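PDB 3N08: UPF0098 protein CT_736 from Chlamydia trachomatis, which is of unknown function but, as a bacterial homologue of phosphatidylethanolamine-binding protein and Raf kinase inhibitor protein, probably binds small anionic or phosphorylated ligands. Local coordinates for residues A41-D52 with H108-V119. Numbering follows the deposited sequence. Where two conformers were deposited one is given.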
ATOM      1  N   ALA B  41       7.958  14.478   0.720  1.00 14.70           N
ATOM      2  CA  ALA B  41       8.231  14.073   2.084  1.00 13.73           C
ATOM      3  C   ALA B  41       9.633  14.482   2.528  1.00 12.83           C
ATOM      4  O   ALA B  41      10.611  14.310   1.791  1.00 15.79           O
ATOM      5  CB  ALA B  41       8.057  12.550   2.225  1.00 13.84           C
ATOM      6  N   LYS B  42       9.721  15.042   3.722  1.00 12.79           N
ATOM      7  CA  LYS B  42      11.025  15.304   4.341  1.00 12.23           C
ATOM      8  C   LYS B  42      11.391  14.333   5.463  1.00 11.79           C
ATOM      9  O   LYS B  42      12.540  14.257   5.865  1.00 11.63           O
ATOM     10  CB  LYS B  42      11.098  16.737   4.874  1.00 14.48           C
ATOM     11  CG  LYS B  42      10.985  17.769   3.768  1.00 16.46           C
ATOM     12  CD  LYS B  42      11.259  19.175   4.256  1.00 17.62           C
ATOM     13  CE  LYS B  42      10.961  20.207   3.178  1.00 25.18           C
ATOM     14  NZ  LYS B  42      11.266  21.586   3.616  1.00 36.51           N
ATOM     15  N   SER B  43      10.406  13.572   5.944  1.00  9.50           N
ATOM     16  CA  SER B  43      10.673  12.573   6.968  1.00  9.15           C
ATOM     17  C   SER B  43       9.558  11.549   6.976  1.00  9.06           C
ATOM     18  O   SER B  43       8.472  11.797   6.430  1.00  9.63           O
ATOM     19  CB  SER B  43      10.789  13.229   8.351  1.00 10.01           C
ATOM     20  OG  SER B  43       9.547  13.756   8.811  1.00 11.09           O
ATOM     21  N   LEU B  44       9.851  10.427   7.627  1.00  9.76           N
ATOM     22  CA  LEU B  44       8.876   9.367   7.874  1.00  8.19           C
ATOM     23  C   LEU B  44       8.751   9.092   9.360  1.00  7.82           C
ATOM     24  O   LEU B  44       9.688   9.252  10.135  1.00  8.42           O
ATOM     25  CB  LEU B  44       9.294   8.070   7.172  1.00 10.21           C
ATOM     26  CG  LEU B  44       9.291   8.045   5.640  1.00 11.20           C
ATOM     27  CD1 LEU B  44       9.990   6.798   5.092  1.00 13.09           C
ATOM     28  CD2 LEU B  44       7.851   8.121   5.136  1.00 21.85           C
ATOM     29  N   VAL B  45       7.562   8.632   9.721  1.00  7.96           N
ATOM     30  CA  VAL B  45       7.208   8.218  11.070  1.00  7.96           C
ATOM     31  C   VAL B  45       6.640   6.805  11.038  1.00  6.83           C
ATOM     32  O   VAL B  45       5.883   6.462  10.116  1.00  7.51           O
ATOM     33  CB  VAL B  45       6.134   9.153  11.644  1.00  9.37           C
ATOM     34  CG1 VAL B  45       5.677   8.698  13.024  1.00  9.67           C
ATOM     35  CG2 VAL B  45       6.650  10.593  11.651  1.00 12.27           C
ATOM     36  N   LEU B  46       6.990   6.009  12.040  1.00  7.24           N
ATOM     37  CA  LEU B  46       6.440   4.661  12.229  1.00  7.54           C
ATOM     38  C   LEU B  46       5.856   4.520  13.629  1.00  7.70           C
ATOM     39  O   LEU B  46       6.522   4.850  14.601  1.00  7.79           O
ATOM     40  CB  LEU B  46       7.555   3.643  11.994  1.00  8.66           C
ATOM     41  CG  LEU B  46       7.169   2.184  12.259  1.00  9.00           C
ATOM     42  CD1 LEU B  46       6.220   1.646  11.244  1.00 11.42           C
ATOM     43  CD2 LEU B  46       8.385   1.279  12.354  1.00 11.51           C
ATOM     44  N   ILE B  47       4.614   4.042  13.722  1.00  7.11           N
ATOM     45  CA  ILE B  47       3.992   3.748  15.015  1.00  8.46           C
ATOM     46  C   ILE B  47       3.466   2.316  14.937  1.00  7.11           C
ATOM     47  O   ILE B  47       2.719   1.992  14.024  1.00  8.72           O
ATOM     48  CB  ILE B  47       2.863   4.727  15.355  1.00 10.13           C
ATOM     49  CG1 ILE B  47       3.394   6.151  15.405  1.00 10.29           C
ATOM     50  CG2 ILE B  47       2.183   4.332  16.680  1.00 11.77           C
ATOM     51  CD1 ILE B  47       2.324   7.206  15.598  1.00 13.41           C
ATOM     52  N   VAL B  48       3.837   1.473  15.903  1.00  8.29           N
ATOM     53  CA  VAL B  48       3.365   0.095  15.939  1.00  8.01           C
ATOM     54  C   VAL B  48       2.587  -0.083  17.217  1.00  7.83           C
ATOM     55  O   VAL B  48       3.074   0.241  18.309  1.00  8.33           O
ATOM     56  CB  VAL B  48       4.529  -0.903  15.898  1.00  7.57           C
ATOM     57  CG1 VAL B  48       4.052  -2.333  15.872  1.00 10.60           C
ATOM     58  CG2 VAL B  48       5.449  -0.609  14.718  1.00  9.69           C
ATOM     59  N   GLU B  49       1.388  -0.616  17.090  1.00  7.67           N
ATOM     60  CA  GLU B  49       0.538  -0.754  18.245  1.00  8.97           C
ATOM     61  C   GLU B  49      -0.344  -1.980  18.198  1.00  8.61           C
ATOM     62  O   GLU B  49      -0.608  -2.545  17.138  1.00  8.92           O
ATOM     63  CB  GLU B  49      -0.290   0.491  18.433  1.00 12.71           C
ATOM     64  CG  GLU B  49      -1.180   0.803  17.281  1.00 13.07           C
ATOM     65  CD  GLU B  49      -1.835   2.183  17.399  1.00 17.55           C
ATOM     66  OE1 GLU B  49      -1.210   3.107  17.963  1.00 20.05           O
ATOM     67  OE2 GLU B  49      -2.984   2.343  16.940  1.00 15.63           O
ATOM     68  N   ASP B  50      -0.831  -2.351  19.390  1.00  8.05           N
ATOM     69  CA  ASP B  50      -1.659  -3.544  19.615  1.00  7.94           C
ATOM     70  C   ASP B  50      -2.994  -3.135  20.247  1.00  8.00           C
ATOM     71  O   ASP B  50      -3.056  -2.812  21.423  1.00  8.81           O
ATOM     72  CB  ASP B  50      -0.885  -4.486  20.523  1.00  8.44           C
ATOM     73  CG  ASP B  50      -1.650  -5.775  20.869  1.00  8.91           C
ATOM     74  OD1 ASP B  50      -2.749  -6.024  20.347  1.00 10.03           O
ATOM     75  OD2 ASP B  50      -1.070  -6.569  21.662  1.00  9.28           O
ATOM     76  N   PRO B  51      -4.068  -3.099  19.455  1.00  8.08           N
ATOM     77  CA  PRO B  51      -5.381  -2.739  19.982  1.00  9.62           C
ATOM     78  C   PRO B  51      -6.050  -3.930  20.673  1.00  8.92           C
ATOM     79  O   PRO B  51      -7.193  -3.812  21.141  1.00 10.90           O
ATOM     80  CB  PRO B  51      -6.145  -2.341  18.716  1.00 10.27           C
ATOM     81  CG  PRO B  51      -5.544  -3.250  17.654  1.00 10.12           C
ATOM     82  CD  PRO B  51      -4.090  -3.310  17.993  1.00  9.29           C
ATOM     83  N   ASP B  52      -5.364  -5.068  20.763  1.00  9.11           N
ATOM     84  CA  ASP B  52      -5.919  -6.301  21.322  1.00 10.93           C
ATOM     85  C   ASP B  52      -5.287  -6.612  22.683  1.00  8.64           C
ATOM     86  O   ASP B  52      -5.431  -7.701  23.240  1.00 10.95           O
ATOM     87  CB  ASP B  52      -5.713  -7.476  20.357  1.00  9.37           C
ATOM     88  CG  ASP B  52      -6.518  -7.326  19.085  1.00 10.72           C
ATOM     89  OD1 ASP B  52      -7.508  -6.586  19.084  1.00 11.61           O
ATOM     90  OD2 ASP B  52      -6.177  -7.956  18.069  1.00 11.29           O
ATOM     91  N   HIS B 108      -3.250 -11.712  18.911  1.00  8.81           N
ATOM     92  CA  HIS B 108      -3.436 -10.263  18.762  1.00  9.66           C
ATOM     93  C   HIS B 108      -3.022  -9.794  17.386  1.00  7.81           C
ATOM     94  O   HIS B 108      -2.213 -10.437  16.722  1.00  8.98           O
ATOM     95  CB  HIS B 108      -2.565  -9.469  19.735  1.00  9.25           C
ATOM     96  CG  HIS B 108      -2.892  -9.647  21.180  1.00  9.90           C
ATOM     97  ND1 HIS B 108      -2.264  -8.886  22.140  1.00  9.78           N
ATOM     98  CD2 HIS B 108      -3.706 -10.496  21.848  1.00 10.67           C
ATOM     99  CE1 HIS B 108      -2.695  -9.237  23.336  1.00  9.60           C
ATOM    100  NE2 HIS B 108      -3.552 -10.230  23.187  1.00 10.15           N
ATOM    101  N   ARG B 109      -3.595  -8.656  16.994  1.00  9.51           N
ATOM    102  CA  ARG B 109      -3.201  -7.924  15.802  1.00  7.94           C
ATOM    103  C   ARG B 109      -2.266  -6.785  16.155  1.00  8.64           C
ATOM    104  O   ARG B 109      -2.506  -6.043  17.113  1.00 11.12           O
ATOM    105  CB  ARG B 109      -4.469  -7.360  15.144  1.00  9.11           C
ATOM    106  CG  ARG B 109      -5.430  -8.400  14.663  1.00 10.66           C
ATOM    107  CD  ARG B 109      -6.792  -7.781  14.342  1.00 11.99           C
ATOM    108  NE  ARG B 109      -7.419  -7.241  15.544  1.00 12.14           N
ATOM    109  CZ  ARG B 109      -8.519  -6.515  15.561  1.00 13.86           C
ATOM    110  NH1 ARG B 109      -9.131  -6.238  14.407  1.00 15.17           N
ATOM    111  NH2 ARG B 109      -9.005  -6.078  16.717  1.00 14.45           N
ATOM    112  N   TYR B 110      -1.185  -6.678  15.392  1.00  7.65           N
ATOM    113  CA  TYR B 110      -0.189  -5.629  15.553  1.00  7.71           C
ATOM    114  C   TYR B 110      -0.215  -4.787  14.282  1.00  7.55           C
ATOM    115  O   TYR B 110       0.085  -5.274  13.178  1.00  8.13           O
ATOM    116  CB  TYR B 110       1.207  -6.247  15.819  1.00  7.59           C
ATOM    117  CG  TYR B 110       1.198  -7.048  17.081  1.00  7.52           C
ATOM    118  CD1 TYR B 110       1.442  -6.461  18.308  1.00  8.01           C
ATOM    119  CD2 TYR B 110       0.820  -8.379  17.057  1.00  7.55           C
ATOM    120  CE1 TYR B 110       1.356  -7.195  19.490  1.00  8.38           C
ATOM    121  CE2 TYR B 110       0.705  -9.111  18.224  1.00  8.87           C
ATOM    122  CZ  TYR B 110       0.989  -8.515  19.429  1.00  8.20           C
ATOM    123  OH  TYR B 110       0.842  -9.276  20.574  1.00  9.23           O
ATOM    124  N   TYR B 111      -0.584  -3.525  14.458  1.00  6.97           N
ATOM    125  CA  TYR B 111      -0.721  -2.582  13.351  1.00  7.32           C
ATOM    126  C   TYR B 111       0.512  -1.704  13.288  1.00  8.50           C
ATOM    127  O   TYR B 111       0.977  -1.163  14.313  1.00  8.74           O
ATOM    128  CB  TYR B 111      -1.961  -1.730  13.534  1.00  8.31           C
ATOM    129  CG  TYR B 111      -3.237  -2.480  13.235  1.00  9.28           C
ATOM    130  CD1 TYR B 111      -3.791  -2.472  11.964  1.00 10.09           C
ATOM    131  CD2 TYR B 111      -3.892  -3.209  14.226  1.00  9.80           C
ATOM    132  CE1 TYR B 111      -4.952  -3.149  11.685  1.00 11.02           C
ATOM    133  CE2 TYR B 111      -5.045  -3.886  13.949  1.00 11.81           C
ATOM    134  CZ  TYR B 111      -5.573  -3.859  12.674  1.00 11.32           C
ATOM    135  OH  TYR B 111      -6.743  -4.569  12.432  1.00 13.85           O
ATOM    136  N   PHE B 112       1.054  -1.588  12.082  1.00  7.02           N
ATOM    137  CA  PHE B 112       2.229  -0.799  11.779  1.00  6.70           C
ATOM    138  C   PHE B 112       1.785   0.341  10.872  1.00  7.00           C
ATOM    139  O   PHE B 112       1.269   0.114   9.781  1.00  8.64           O
ATOM    140  CB  PHE B 112       3.238  -1.636  11.008  1.00  7.48           C
ATOM    141  CG  PHE B 112       3.788  -2.816  11.751  1.00  7.25           C
ATOM    142  CD1 PHE B 112       2.999  -3.934  12.032  1.00  8.34           C
ATOM    143  CD2 PHE B 112       5.093  -2.826  12.150  1.00  8.91           C
ATOM    144  CE1 PHE B 112       3.541  -5.016  12.711  1.00  9.89           C
ATOM    145  CE2 PHE B 112       5.626  -3.907  12.822  1.00  9.33           C
ATOM    146  CZ  PHE B 112       4.840  -5.002  13.097  1.00 10.13           C
ATOM    147  N   TYR B 113       1.907   1.564  11.350  1.00  6.89           N
ATOM    148  CA  TYR B 113       1.435   2.730  10.621  1.00  8.91           C
ATOM    149  C   TYR B 113       2.633   3.556  10.202  1.00  7.66           C
ATOM    150  O   TYR B 113       3.459   3.903  11.035  1.00  8.82           O
ATOM    151  CB  TYR B 113       0.535   3.586  11.516  1.00  9.58           C
ATOM    152  CG  TYR B 113      -0.722   2.886  11.959  1.00  9.91           C
ATOM    153  CD1 TYR B 113      -1.710   2.573  11.050  1.00 13.27           C
ATOM    154  CD2 TYR B 113      -0.917   2.519  13.273  1.00 12.87           C
ATOM    155  CE1 TYR B 113      -2.890   1.928  11.452  1.00 14.21           C
ATOM    156  CE2 TYR B 113      -2.089   1.896  13.680  1.00 13.73           C
ATOM    157  CZ  TYR B 113      -3.049   1.598  12.759  1.00 12.30           C
ATOM    158  OH  TYR B 113      -4.209   0.957  13.189  1.00 13.93           O
ATOM    159  N   ALA B 114       2.689   3.907   8.924  1.00  7.25           N
ATOM    160  CA  ALA B 114       3.698   4.817   8.434  1.00  7.17           C
ATOM    161  C   ALA B 114       3.047   6.135   8.034  1.00  7.85           C
ATOM    162  O   ALA B 114       1.933   6.169   7.480  1.00  8.62           O
ATOM    163  CB  ALA B 114       4.427   4.222   7.242  1.00 11.09           C
ATOM    164  N   TYR B 115       3.754   7.219   8.291  1.00  7.87           N
ATOM    165  CA  TYR B 115       3.312   8.557   7.935  1.00  8.49           C
ATOM    166  C   TYR B 115       4.462   9.262   7.231  1.00  8.00           C
ATOM    167  O   TYR B 115       5.553   9.306   7.760  1.00  9.53           O
ATOM    168  CB  TYR B 115       2.919   9.363   9.194  1.00 10.47           C
ATOM    169  CG  TYR B 115       1.954   8.661  10.125  1.00 10.88           C
ATOM    170  CD1 TYR B 115       2.418   7.752  11.056  1.00 10.69           C
ATOM    171  CD2 TYR B 115       0.596   8.913  10.094  1.00 16.93           C
ATOM    172  CE1 TYR B 115       1.557   7.107  11.927  1.00 13.54           C
ATOM    173  CE2 TYR B 115      -0.273   8.258  10.981  1.00 17.36           C
ATOM    174  CZ  TYR B 115       0.227   7.363  11.885  1.00 17.02           C
ATOM    175  OH  TYR B 115      -0.607   6.706  12.776  1.00 20.70           O
ATOM    176  N   ALA B 116       4.182   9.866   6.079  1.00  8.56           N
ATOM    177  CA  ALA B 116       5.136  10.744   5.415  1.00  9.20           C
ATOM    178  C   ALA B 116       4.773  12.173   5.782  1.00  9.74           C
ATOM    179  O   ALA B 116       3.613  12.585   5.648  1.00 10.47           O
ATOM    180  CB  ALA B 116       5.071  10.569   3.895  1.00 10.81           C
ATOM    181  N   LEU B 117       5.769  12.924   6.238  1.00  9.98           N
ATOM    182  CA  LEU B 117       5.585  14.332   6.619  1.00 11.29           C
ATOM    183  C   LEU B 117       6.326  15.261   5.667  1.00  9.34           C
ATOM    184  O   LEU B 117       7.374  14.890   5.124  1.00 11.97           O
ATOM    185  CB  LEU B 117       6.121  14.587   8.027  1.00  9.82           C
ATOM    186  CG  LEU B 117       5.742  13.652   9.158  1.00 11.33           C
ATOM    187  CD1 LEU B 117       6.268  14.235  10.465  1.00 11.40           C
ATOM    188  CD2 LEU B 117       4.248  13.473   9.232  1.00 12.35           C
ATOM    189  N   ASP B 118       5.810  16.475   5.505  1.00 12.52           N
ATOM    190  CA  ASP B 118       6.510  17.492   4.720  1.00 13.23           C
ATOM    191  C   ASP B 118       7.426  18.389   5.557  1.00 16.04           C
ATOM    192  O   ASP B 118       7.800  19.485   5.120  1.00 15.57           O
ATOM    193  CB  ASP B 118       5.504  18.343   3.952  1.00 19.85           C
ATOM    194  CG  ASP B 118       4.532  19.062   4.866  1.00 15.71           C
ATOM    195  OD1 ASP B 118       4.715  19.119   6.101  1.00 23.35           O
ATOM    196  OD2 ASP B 118       3.570  19.651   4.314  1.00 36.24           O
ATOM    197  N   VAL B 119       7.790  17.926   6.744  0.99 12.47           N
ATOM    198  CA  VAL B 119       8.708  18.626   7.610  0.99 13.48           C
ATOM    199  C   VAL B 119       9.541  17.584   8.352  0.99 11.86           C
ATOM    200  O   VAL B 119       9.177  16.393   8.408  0.99 12.46           O
ATOM    201  CB  VAL B 119       7.999  19.506   8.673  0.99 15.96           C
ATOM    202  CG1 VAL B 119       7.104  20.573   8.016  0.99 22.46           C
ATOM    203  CG2 VAL B 119       7.214  18.665   9.669  0.99 17.55           C
TER
HETATM  204  O   HOH W   1      -4.283   0.138  15.912  1.00 16.45           O
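Arg109 and Asp52 show how a beta ladder can be closed by side chains where its backbone pairing ends. Arg109 leaves its strand with CB 3.4 Å from Asp52 OD2 and CG running past the same oxygen; CD follows, and the bend at chi3 (-64°) swings the guanidinium back onto the carboxylate. Arg109 NE then meets Asp52 OD2, and Arg109 NH2 meets Asp52 OD1 at 2.8 Å, both through syn lone pairs and nearly in the guanidinium plane, a side-on bidentate salt bridge. OD2 also accepts the backbone N of Arg109, on its anti side, so three bonds grip one carboxylate. Asp52 CB meanwhile packs over a face of the His108 ring. At one edge of that ring His108 ND1 donates to the syn lone pair of Asp50 OD2 at 2.7 Å, while His108 NE2 is bonded to Asp105. Asp50 OD1 takes the amide of Asp52 in an Asx turn.

Further along, Glu49 to Ser43 pair antiparallel with Tyr111 to Leu117. On the sheet face turned to strand 32-35, Val48 CG1 sits over the Phe112 ring, 3.8 Å from its centroid; on the opposite sheet face a water bridges Glu49 OE2 and Tyr113 OH, and Lys129 binds Glu49 OE1. Leu117 O receives the amide of Lys42 and, weakly, that of Ser43, a classic beta bulge. The Asp-Pro-Asp and His-Arg-Tyr sequences joined here are PEBP-family signatures that in relatives border the ligand pocket, consistent with such a site here.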